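Local coordinates for arginine decarboxylase, A207R protein (Paramecium bursaria Chlorella virus 1, PDB 2NVA), which catalyses the pyridoxal 5'-phosphate-dependent decarboxylation of arginine to agmatine, at residues Thr111-Asp119 with Leu159-Val170; Ser262-Gly270 with Tyr280-Phe290. All coordinates share one frame; numbering follows the deposited sequence.

How the contacts relate
From the N terminus, contact 1 closes before contact 2 opens, so the two loops lie in series without nesting or crossing. Contact 1 closes a loop of 39 residues and joins two neighbouring helices of the TIM barrel that binds the cofactor, 115-124 and 156-165. Contact 2 closes a loop of nine residues, the end of a beta hairpin in the sheet domain. Their centres lie about 46 Å apart on opposite sides of the chain's centre. In the dimer, Asp113 forms a salt bridge with Arg272 of the second subunit and Ile269 O bonds Lys120 of the second subunit, so the hairpin 262-282 of one chain lies against the 111-119 region of the other.

Contact 1 of 2, residues Thr111-Asp119 with Leu159-Val170; sequences TFDSSFELD and LLEYAKQLDIEV
Helices 115-119 and 159-165 run side by side, their axes 9.9 Å apart and only 15° from parallel, with Leu118 level with Ala163. They are consecutive outer helices of the TIM barrel, and Phe112 and Val170 belong to barrel strands 109-112 and 170-174, with strand 129-133 between them. Leu118 fills the groove between the helices: its CD1 lies 3.5 Å from Leu159 O, in the plane of the Tyr162 ring at its edge, while CD2 reaches Ala163 CB and Ile168 CG2. The same CD2 sits 3.6 Å above one face of the Phe112 ring, towards its rim. That ring lies under the helices, where Phe112 CZ is 4.1 Å from Val170 CG2. Leu159 packs against the start of helix 115-124, CD2 being 3.5 Å from Ser115 N. Ser114 OG caps this start by accepting from Glu117 N, and a Schellman motif with Asp167 at C-prime ends the other helix. Further along the helices, CG of Tyr162 stands anti to its backbone N (chi1 -163°), which carries the phenol across to Asp119. The carboxylate and ring planes are 70° apart, and Tyr162 OH donates to the syn lone pair of Asp119 OD1 at 2.6 Å.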
loop_
_atom_site.group_PDB
_atom_site.type_symbol
_atom_site.label_atom_id
_atom_site.label_comp_id
_atom_site.label_asym_id
_atom_site.label_seq_id
_atom_site.Cartn_x
_atom_site.Cartn_y
_atom_site.Cartn_z
ATOM N N THR A 111 13.779 20.084 -9.891
ATOM C CA THR A 111 12.935 21.059 -9.205
ATOM C C THR A 111 13.401 21.277 -7.759
ATOM O O THR A 111 14.151 20.465 -7.206
ATOM C CB THR A 111 11.437 20.638 -9.206
ATOM O OG1 THR A 111 11.308 19.335 -8.631
ATOM C CG2 THR A 111 10.877 20.610 -10.643
ATOM N N PHE A 112 12.977 22.401 -7.174
ATOM C CA PHE A 112 13.222 22.680 -5.752
ATOM C C PHE A 112 12.129 23.583 -5.205
ATOM O O PHE A 112 11.415 24.249 -5.971
ATOM C CB PHE A 112 14.595 23.338 -5.528
ATOM C CG PHE A 112 14.666 24.768 -5.988
ATOM C CD1 PHE A 112 14.647 25.817 -5.070
ATOM C CD2 PHE A 112 14.748 25.066 -7.347
ATOM C CE1 PHE A 112 14.711 27.150 -5.487
ATOM C CE2 PHE A 112 14.802 26.400 -7.776
ATOM C CZ PHE A 112 14.790 27.440 -6.843
ATOM N N ASP A 113 12.010 23.594 -3.880
ATOM C CA ASP A 113 11.098 24.505 -3.190
ATOM C C ASP A 113 11.624 24.939 -1.814
ATOM O O ASP A 113 10.870 25.484 -1.009
ATOM C CB ASP A 113 9.682 23.908 -3.083
ATOM C CG ASP A 113 9.630 22.595 -2.262
ATOM O OD1 ASP A 113 10.537 22.339 -1.422
ATOM O OD2 ASP A 113 8.662 21.825 -2.473
ATOM N N SER A 114 12.914 24.694 -1.564
ATOM C CA SER A 114 13.527 25.022 -0.274
ATOM C C SER A 114 14.979 25.476 -0.404
ATOM O O SER A 114 15.675 25.117 -1.361
ATOM C CB SER A 114 13.473 23.804 0.662
ATOM O OG SER A 114 14.273 22.739 0.168
ATOM N N SER A 115 15.429 26.258 0.571
ATOM C CA SER A 115 16.824 26.724 0.591
ATOM C C SER A 115 17.779 25.549 0.843
ATOM O O SER A 115 18.856 25.497 0.260
ATOM C CB SER A 115 17.010 27.833 1.636
ATOM O OG SER A 115 16.807 27.350 2.957
ATOM N N PHE A 116 17.373 24.602 1.688
ATOM C CA PHE A 116 18.217 23.436 1.983
ATOM C C PHE A 116 18.453 22.548 0.770
ATOM O O PHE A 116 19.514 21.917 0.643
ATOM C CB PHE A 116 17.646 22.626 3.141
ATOM C CG PHE A 116 17.809 23.308 4.458
ATOM C CD1 PHE A 116 19.040 23.293 5.116
ATOM C CD2 PHE A 116 16.749 24.011 5.019
ATOM C CE1 PHE A 116 19.204 23.934 6.317
ATOM C CE2 PHE A 116 16.902 24.661 6.243
ATOM C CZ PHE A 116 18.142 24.630 6.889
ATOM N N GLU A 117 17.467 22.503 -0.117
ATOM C CA GLU A 117 17.637 21.772 -1.378
ATOM C C GLU A 117 18.681 22.462 -2.277
ATOM O O GLU A 117 19.470 21.788 -2.968
ATOM C CB GLU A 117 16.308 21.648 -2.106
ATOM C CG GLU A 117 16.285 20.536 -3.146
ATOM C CD GLU A 117 16.246 19.124 -2.548
ATOM O OE1 GLU A 117 16.332 18.153 -3.331
ATOM O OE2 GLU A 117 16.127 18.979 -1.294
ATOM N N LEU A 118 18.673 23.798 -2.271
ATOM C CA LEU A 118 19.683 24.577 -3.015
ATOM C C LEU A 118 21.087 24.341 -2.472
ATOM O O LEU A 118 22.043 24.234 -3.239
ATOM C CB LEU A 118 19.351 26.077 -3.010
ATOM C CG LEU A 118 18.128 26.502 -3.828
ATOM C CD1 LEU A 118 17.782 27.955 -3.566
ATOM C CD2 LEU A 118 18.319 26.264 -5.339
ATOM N N ASP A 119 21.201 24.230 -1.149
ATOM C CA ASP A 119 22.481 23.876 -0.515
ATOM C C ASP A 119 22.997 22.544 -1.057
ATOM O O ASP A 119 24.172 22.429 -1.403
ATOM C CB ASP A 119 22.337 23.756 1.003
ATOM C CG ASP A 119 22.113 25.085 1.678
ATOM O OD1 ASP A 119 22.505 26.119 1.102
ATOM O OD2 ASP A 119 21.531 25.092 2.787
ATOM N N LEU A 159 13.980 32.610 -2.315
ATOM C CA LEU A 159 14.535 31.369 -2.869
ATOM C C LEU A 159 15.322 31.620 -4.155
ATOM O O LEU A 159 16.369 31.025 -4.376
ATOM C CB LEU A 159 13.425 30.355 -3.123
ATOM C CG LEU A 159 12.831 29.694 -1.876
ATOM C CD1 LEU A 159 11.675 28.810 -2.291
ATOM C CD2 LEU A 159 13.870 28.877 -1.102
ATOM N N LEU A 160 14.812 32.524 -4.978
ATOM C CA LEU A 160 15.474 32.888 -6.227
ATOM C C LEU A 160 16.775 33.631 -5.961
ATOM O O LEU A 160 17.757 33.435 -6.676
ATOM C CB LEU A 160 14.540 33.712 -7.121
ATOM C CG LEU A 160 13.309 32.949 -7.652
ATOM C CD1 LEU A 160 12.277 33.909 -8.200
ATOM C CD2 LEU A 160 13.701 31.929 -8.719
ATOM N N GLU A 161 16.774 34.473 -4.932
ATOM C CA GLU A 161 17.972 35.215 -4.538
ATOM C C GLU A 161 19.022 34.289 -3.968
ATOM O O GLU A 161 20.208 34.448 -4.230
ATOM C CB GLU A 161 17.616 36.297 -3.527
ATOM C CG GLU A 161 16.929 37.495 -4.157
ATOM C CD GLU A 161 16.436 38.519 -3.135
ATOM O OE1 GLU A 161 16.319 39.710 -3.509
ATOM O OE2 GLU A 161 16.153 38.145 -1.965
ATOM N N TYR A 162 18.572 33.312 -3.188
ATOM C CA TYR A 162 19.472 32.322 -2.613
ATOM C C TYR A 162 20.117 31.472 -3.702
ATOM O O TYR A 162 21.314 31.164 -3.630
ATOM C CB TYR A 162 18.736 31.453 -1.594
ATOM C CG TYR A 162 19.660 30.694 -0.663
ATOM C CD1 TYR A 162 20.443 31.361 0.286
ATOM C CD2 TYR A 162 19.753 29.311 -0.734
ATOM C CE1 TYR A 162 21.298 30.653 1.136
ATOM C CE2 TYR A 162 20.576 28.595 0.113
ATOM C CZ TYR A 162 21.331 29.260 1.047
ATOM O OH TYR A 162 22.161 28.546 1.872
ATOM N N ALA A 163 19.332 31.090 -4.703
ATOM C CA ALA A 163 19.884 30.365 -5.834
ATOM C C ALA A 163 20.952 31.208 -6.540
ATOM O O ALA A 163 22.034 30.714 -6.822
ATOM C CB ALA A 163 18.780 29.955 -6.792
ATOM N N LYS A 164 20.648 32.480 -6.801
ATOM C CA LYS A 164 21.600 33.406 -7.457
ATOM C C LYS A 164 22.910 33.489 -6.666
ATOM O O LYS A 164 24.007 33.406 -7.232
ATOM C CB LYS A 164 20.969 34.808 -7.600
ATOM C CG LYS A 164 21.756 35.788 -8.491
ATOM C CD LYS A 164 21.531 35.495 -9.984
ATOM C CE LYS A 164 22.518 36.276 -10.847
ATOM N NZ LYS A 164 22.375 35.897 -12.283
ATOM N N GLN A 165 22.773 33.636 -5.346
ATOM C CA GLN A 165 23.924 33.741 -4.453
ATOM C C GLN A 165 24.829 32.507 -4.528
ATOM O O GLN A 165 26.053 32.630 -4.421
ATOM C CB GLN A 165 23.459 33.960 -3.015
ATOM C CG GLN A 165 24.560 33.739 -2.008
ATOM C CD GLN A 165 24.166 34.052 -0.591
ATOM O OE1 GLN A 165 25.025 34.032 0.301
ATOM N NE2 GLN A 165 22.884 34.360 -0.357
ATOM N N LEU A 166 24.223 31.330 -4.699
ATOM C CA LEU A 166 24.967 30.069 -4.805
ATOM C C LEU A 166 25.370 29.702 -6.240
ATOM O O LEU A 166 25.837 28.587 -6.482
ATOM C CB LEU A 166 24.182 28.916 -4.162
ATOM C CG LEU A 166 23.935 28.951 -2.649
ATOM C CD1 LEU A 166 23.106 27.737 -2.234
ATOM C CD2 LEU A 166 25.240 29.013 -1.864
ATOM N N ASP A 167 25.209 30.643 -7.171
ATOM C CA ASP A 167 25.580 30.425 -8.566
ATOM C C ASP A 167 24.807 29.252 -9.169
ATOM O O ASP A 167 25.345 28.496 -9.992
ATOM C CB ASP A 167 27.094 30.214 -8.705
ATOM C CG ASP A 167 27.870 31.497 -8.505
ATOM O OD1 ASP A 167 27.320 32.594 -8.798
ATOM O OD2 ASP A 167 29.053 31.434 -8.092
ATOM N N ILE A 168 23.553 29.123 -8.739
ATOM C CA ILE A 168 22.618 28.104 -9.248
ATOM C C ILE A 168 21.727 28.715 -10.323
ATOM O O ILE A 168 21.091 29.747 -10.094
ATOM C CB ILE A 168 21.725 27.513 -8.114
ATOM C CG1 ILE A 168 22.541 26.778 -7.036
ATOM C CG2 ILE A 168 20.659 26.560 -8.707
ATOM C CD1 ILE A 168 23.656 25.900 -7.604
ATOM N N GLU A 169 21.708 28.088 -11.499
ATOM C CA GLU A 169 20.946 28.577 -12.641
ATOM C C GLU A 169 19.486 28.157 -12.504
ATOM O O GLU A 169 19.177 26.971 -12.593
ATOM C CB GLU A 169 21.551 27.991 -13.917
ATOM C CG GLU A 169 20.986 28.537 -15.226
ATOM C CD GLU A 169 21.637 27.892 -16.455
ATOM O OE1 GLU A 169 21.250 28.242 -17.606
ATOM O OE2 GLU A 169 22.527 27.027 -16.275
ATOM N N VAL A 170 18.598 29.116 -12.256
ATOM C CA VAL A 170 17.156 28.841 -12.258
ATOM C C VAL A 170 16.619 29.091 -13.674
ATOM O O VAL A 170 16.669 30.222 -14.176
ATOM C CB VAL A 170 16.394 29.686 -11.209
ATOM C CG1 VAL A 170 14.887 29.454 -11.327
ATOM C CG2 VAL A 170 16.868 29.334 -9.787
#

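Contact 2 of 2, residues Ser262-Gly270 with Tyr280-Phe290; sequences SVLATQVIG and YFFNESTYGGF. With PL2 ((4-{[(4-{[amino(imino)methyl]amino}butyl)amino]methyl}-5-hydroxy-6-methylpyridin-3-yl)methyl dihydrogen phosphate), chain J.
A beta hairpin of the sheet domain, strands 262-274 and 277-282, carries a classic beta bulge where two residues, Ile269 and Gly270, stand opposite the single Phe281. Phe281 O accepts from both: Ile269 N donates nearly end-on at 2.8 Å, Gly270 N at 3.2 Å. Phe281 N donates to Gly270 O. Next to the bulge, Val268 and Phe282 form a non-hydrogen-bonded antiparallel pair, with Val268 CG2 3.7 Å from Phe282 CE1. As the second strand ends, Asn283 N still donates to Gln267 O, and its side chain adds a second link. A chi1 of 62° swings its amide back over the first strand, where OD1 receives Thr266 OG1 at 2.6 Å and, from above the carbonyl plane, Gln267 N at 2.9 Å; two donors thus fix the amide. The chain then leaves the sheet over Leu264, whose CD2 touches Phe290 CE2 at 3.6 Å. Glu284, turning back at its second torsion, holds this loop together: OE2 accepts from Gly289 N (syn side) and Ser285 N (anti side), from opposite faces of the carboxylate, while OE1 bonds to Ser18. The type I turn Ser285-Gly288 presents Tyr287, whose OH accepts from the agmatine nitrogen PL2 NH2 at 3.1 Å and also pairs with Asp325. Because Ser179 and Tyr353 of the second subunit bind the same ligand, this is the shared dimer-interface active site of ornithine-decarboxylase-like enzymes.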
loop_
_atom_site.group_PDB
_atom_site.type_symbol
_atom_site.label_atom_id
_atom_site.label_comp_id
_atom_site.label_asym_id
_atom_site.label_seq_id
_atom_site.Cartn_x
_atom_site.Cartn_y
_atom_site.Cartn_z
ATOM N N SER A 262 -4.296 -0.007 -19.740
ATOM C CA SER A 262 -4.542 -1.367 -19.274
ATOM C C SER A 262 -5.967 -1.565 -18.780
ATOM O O SER A 262 -6.617 -0.621 -18.349
ATOM C CB SER A 262 -3.585 -1.720 -18.127
ATOM O OG SER A 262 -2.230 -1.559 -18.520
ATOM N N VAL A 263 -6.434 -2.813 -18.864
ATOM C CA VAL A 263 -7.585 -3.263 -18.070
ATOM C C VAL A 263 -7.045 -4.307 -17.099
ATOM O O VAL A 263 -5.998 -4.890 -17.356
ATOM C CB VAL A 263 -8.743 -3.842 -18.942
ATOM C CG1 VAL A 263 -9.241 -2.784 -19.960
ATOM C CG2 VAL A 263 -8.318 -5.126 -19.668
ATOM N N LEU A 264 -7.738 -4.535 -15.988
ATOM C CA LEU A 264 -7.302 -5.551 -15.020
ATOM C C LEU A 264 -8.373 -6.629 -14.891
ATOM O O LEU A 264 -9.473 -6.346 -14.471
ATOM C CB LEU A 264 -7.001 -4.923 -13.657
ATOM C CG LEU A 264 -6.555 -5.865 -12.525
ATOM C CD1 LEU A 264 -5.398 -6.785 -12.925
ATOM C CD2 LEU A 264 -6.175 -5.025 -11.290
ATOM N N ALA A 265 -8.020 -7.852 -15.271
ATOM C CA ALA A 265 -8.928 -9.001 -15.201
ATOM C C ALA A 265 -8.696 -9.768 -13.901
ATOM O O ALA A 265 -7.553 -10.010 -13.516
ATOM C CB ALA A 265 -8.715 -9.917 -16.393
ATOM N N THR A 266 -9.790 -10.107 -13.230
ATOM C CA THR A 266 -9.726 -10.786 -11.944
ATOM C C THR A 266 -10.880 -11.786 -11.831
ATOM O O THR A 266 -11.945 -11.598 -12.435
ATOM C CB THR A 266 -9.702 -9.785 -10.752
ATOM O OG1 THR A 266 -9.608 -10.489 -9.512
ATOM C CG2 THR A 266 -10.939 -8.885 -10.720
ATOM N N GLN A 267 -10.652 -12.836 -11.044
ATOM C CA GLN A 267 -11.600 -13.946 -10.965
ATOM C C GLN A 267 -12.322 -13.981 -9.618
ATOM O O GLN A 267 -11.724 -13.676 -8.585
ATOM C CB GLN A 267 -10.855 -15.277 -11.178
ATOM C CG GLN A 267 -11.766 -16.466 -11.443
ATOM C CD GLN A 267 -11.002 -17.785 -11.503
ATOM O OE1 GLN A 267 -10.156 -18.056 -10.663
ATOM N NE2 GLN A 267 -11.308 -18.609 -12.500
ATOM N N VAL A 268 -13.602 -14.361 -9.649
ATOM C CA VAL A 268 -14.363 -14.650 -8.442
ATOM C C VAL A 268 -13.843 -15.961 -7.847
ATOM O O VAL A 268 -13.928 -17.015 -8.478
ATOM C CB VAL A 268 -15.875 -14.801 -8.726
ATOM C CG1 VAL A 268 -16.636 -15.105 -7.433
ATOM C CG2 VAL A 268 -16.421 -13.540 -9.410
ATOM N N ILE A 269 -13.283 -15.866 -6.649
ATOM C CA ILE A 269 -12.711 -17.025 -5.980
ATOM C C ILE A 269 -13.503 -17.492 -4.767
ATOM O O ILE A 269 -13.293 -18.606 -4.297
ATOM C CB ILE A 269 -11.190 -16.830 -5.645
ATOM C CG1 ILE A 269 -10.955 -15.709 -4.632
ATOM C CG2 ILE A 269 -10.377 -16.601 -6.924
ATOM C CD1 ILE A 269 -11.059 -16.178 -3.174
ATOM N N GLY A 270 -14.397 -16.638 -4.266
ATOM C CA GLY A 270 -15.245 -16.975 -3.125
ATOM C C GLY A 270 -16.566 -16.225 -3.213
ATOM O O GLY A 270 -16.671 -15.201 -3.895
ATOM N N TYR A 280 -18.830 -11.235 -2.965
ATOM C CA TYR A 280 -17.835 -11.949 -3.765
ATOM C C TYR A 280 -16.434 -11.585 -3.336
ATOM O O TYR A 280 -16.171 -10.440 -2.963
ATOM C CB TYR A 280 -17.989 -11.609 -5.244
ATOM C CG TYR A 280 -19.380 -11.858 -5.766
ATOM C CD1 TYR A 280 -19.833 -13.159 -6.016
ATOM C CD2 TYR A 280 -20.245 -10.793 -6.010
ATOM C CE1 TYR A 280 -21.123 -13.387 -6.501
ATOM C CE2 TYR A 280 -21.542 -11.007 -6.484
ATOM C CZ TYR A 280 -21.969 -12.311 -6.736
ATOM O OH TYR A 280 -23.241 -12.512 -7.223
ATOM N N PHE A 281 -15.538 -12.566 -3.409
ATOM C CA PHE A 281 -14.135 -12.338 -3.120
ATOM C C PHE A 281 -13.352 -12.612 -4.385
ATOM O O PHE A 281 -13.597 -13.607 -5.057
ATOM C CB PHE A 281 -13.672 -13.255 -1.989
ATOM C CG PHE A 281 -14.202 -12.845 -0.660
ATOM C CD1 PHE A 281 -13.378 -12.219 0.261
ATOM C CD2 PHE A 281 -15.545 -13.025 -0.355
ATOM C CE1 PHE A 281 -13.890 -11.818 1.517
ATOM C CE2 PHE A 281 -16.069 -12.617 0.885
ATOM C CZ PHE A 281 -15.239 -12.013 1.810
ATOM N N PHE A 282 -12.437 -11.698 -4.704
ATOM C CA PHE A 282 -11.636 -11.753 -5.942
ATOM C C PHE A 282 -10.180 -12.061 -5.663
ATOM O O PHE A 282 -9.714 -11.840 -4.549
ATOM C CB PHE A 282 -11.733 -10.422 -6.684
ATOM C CG PHE A 282 -13.113 -10.160 -7.234
ATOM C CD1 PHE A 282 -13.434 -10.518 -8.558
ATOM C CD2 PHE A 282 -14.109 -9.602 -6.419
ATOM C CE1 PHE A 282 -14.712 -10.296 -9.062
ATOM C CE2 PHE A 282 -15.395 -9.390 -6.911
ATOM C CZ PHE A 282 -15.695 -9.733 -8.242
ATOM N N ASN A 283 -9.459 -12.552 -6.675
ATOM C CA ASN A 283 -8.015 -12.772 -6.508
ATOM C C ASN A 283 -7.203 -11.484 -6.726
ATOM O O ASN A 283 -6.078 -11.503 -7.250
ATOM C CB ASN A 283 -7.505 -13.952 -7.358
ATOM C CG ASN A 283 -7.690 -13.737 -8.865
ATOM O OD1 ASN A 283 -8.320 -12.772 -9.314
ATOM N ND2 ASN A 283 -7.109 -14.635 -9.652
ATOM N N GLU A 284 -7.809 -10.372 -6.332
ATOM C CA GLU A 284 -7.192 -9.044 -6.315
ATOM C C GLU A 284 -7.572 -8.348 -5.015
ATOM O O GLU A 284 -8.395 -8.864 -4.244
ATOM C CB GLU A 284 -7.678 -8.221 -7.498
ATOM C CG GLU A 284 -6.711 -8.203 -8.666
ATOM C CD GLU A 284 -5.371 -7.538 -8.346
ATOM O OE1 GLU A 284 -4.403 -7.816 -9.075
ATOM O OE2 GLU A 284 -5.278 -6.757 -7.368
ATOM N N SER A 285 -6.971 -7.192 -4.753
ATOM C CA SER A 285 -7.248 -6.487 -3.501
ATOM C C SER A 285 -6.817 -5.025 -3.549
ATOM O O SER A 285 -6.105 -4.616 -4.471
ATOM C CB SER A 285 -6.586 -7.208 -2.312
ATOM O OG SER A 285 -5.227 -6.812 -2.154
ATOM N N THR A 286 -7.263 -4.255 -2.551
ATOM C CA THR A 286 -6.817 -2.867 -2.386
ATOM C C THR A 286 -5.319 -2.789 -2.042
ATOM O O THR A 286 -4.699 -1.744 -2.203
ATOM C CB THR A 286 -7.613 -2.126 -1.300
ATOM O OG1 THR A 286 -7.486 -2.815 -0.053
ATOM C CG2 THR A 286 -9.075 -2.037 -1.686
ATOM N N TYR A 287 -4.763 -3.912 -1.585
ATOM C CA TYR A 287 -3.316 -4.048 -1.355
ATOM C C TYR A 287 -2.580 -4.579 -2.586
ATOM O O TYR A 287 -1.339 -4.684 -2.601
ATOM C CB TYR A 287 -3.074 -4.971 -0.163
ATOM C CG TYR A 287 -3.551 -4.399 1.152
ATOM C CD1 TYR A 287 -2.827 -3.404 1.794
ATOM C CD2 TYR A 287 -4.744 -4.833 1.734
ATOM C CE1 TYR A 287 -3.257 -2.877 3.016
ATOM C CE2 TYR A 287 -5.184 -4.308 2.958
ATOM C CZ TYR A 287 -4.428 -3.338 3.591
ATOM O OH TYR A 287 -4.854 -2.818 4.800
ATOM N N GLY A 288 -3.343 -4.929 -3.610
ATOM C CA GLY A 288 -2.766 -5.361 -4.884
ATOM C C GLY A 288 -2.924 -4.242 -5.887
ATOM O O GLY A 288 -2.256 -3.211 -5.780
ATOM N N GLY A 289 -3.824 -4.434 -6.846
ATOM C CA GLY A 289 -4.027 -3.465 -7.923
ATOM C C GLY A 289 -5.063 -2.380 -7.649
ATOM O O GLY A 289 -5.230 -1.462 -8.469
ATOM N N PHE A 290 -5.749 -2.476 -6.514
ATOM C CA PHE A 290 -6.883 -1.583 -6.232
ATOM C C PHE A 290 -6.661 -0.528 -5.153
ATOM O O PHE A 290 -7.612 -0.127 -4.457
ATOM C CB PHE A 290 -8.155 -2.399 -5.949
ATOM C CG PHE A 290 -8.683 -3.116 -7.168
ATOM C CD1 PHE A 290 -9.659 -2.530 -7.973
ATOM C CD2 PHE A 290 -8.168 -4.354 -7.544
ATOM C CE1 PHE A 290 -10.123 -3.186 -9.115
ATOM C CE2 PHE A 290 -8.641 -5.016 -8.673
ATOM C CZ PHE A 290 -9.611 -4.419 -9.464
HETATM N N1 PL2 J . -5.777 -14.265 12.285
HETATM C C2 PL2 J . -6.523 -13.790 11.274
HETATM C C2A PL2 J . -7.498 -14.749 10.568
HETATM C C3 PL2 J . -6.425 -12.444 10.910
HETATM O O3 PL2 J . -7.211 -11.975 9.898
HETATM C C4 PL2 J . -5.524 -11.585 11.591
HETATM C C4A PL2 J . -5.331 -10.087 11.262
HETATM C C5 PL2 J . -4.763 -12.163 12.638
HETATM C C6 PL2 J . -4.918 -13.504 12.959
HETATM P P PL2 J . -3.268 -9.411 15.020
HETATM N N PL2 J . -6.491 -9.484 10.607
HETATM C CA PL2 J . -6.039 -8.636 9.474
HETATM C CG PL2 J . -5.116 -6.323 8.977
HETATM O OP2 PL2 J . -3.894 -8.027 15.453
HETATM O OP3 PL2 J . -1.888 -9.054 14.265
HETATM O OP1 PL2 J . -2.983 -10.282 16.182
HETATM O OP4 PL2 J . -4.249 -10.089 13.923
HETATM C C5M PL2 J . -3.774 -11.300 13.439
HETATM C CB PL2 J . -5.040 -7.541 9.923
HETATM C CD PL2 J . -4.235 -5.170 9.485
HETATM N NE PL2 J . -4.036 -4.241 8.356
HETATM C CZ PL2 J . -3.117 -3.278 8.342
HETATM N NH2 PL2 J . -2.999 -2.494 7.258
HETATM N NH1 PL2 J . -2.315 -3.084 9.384
#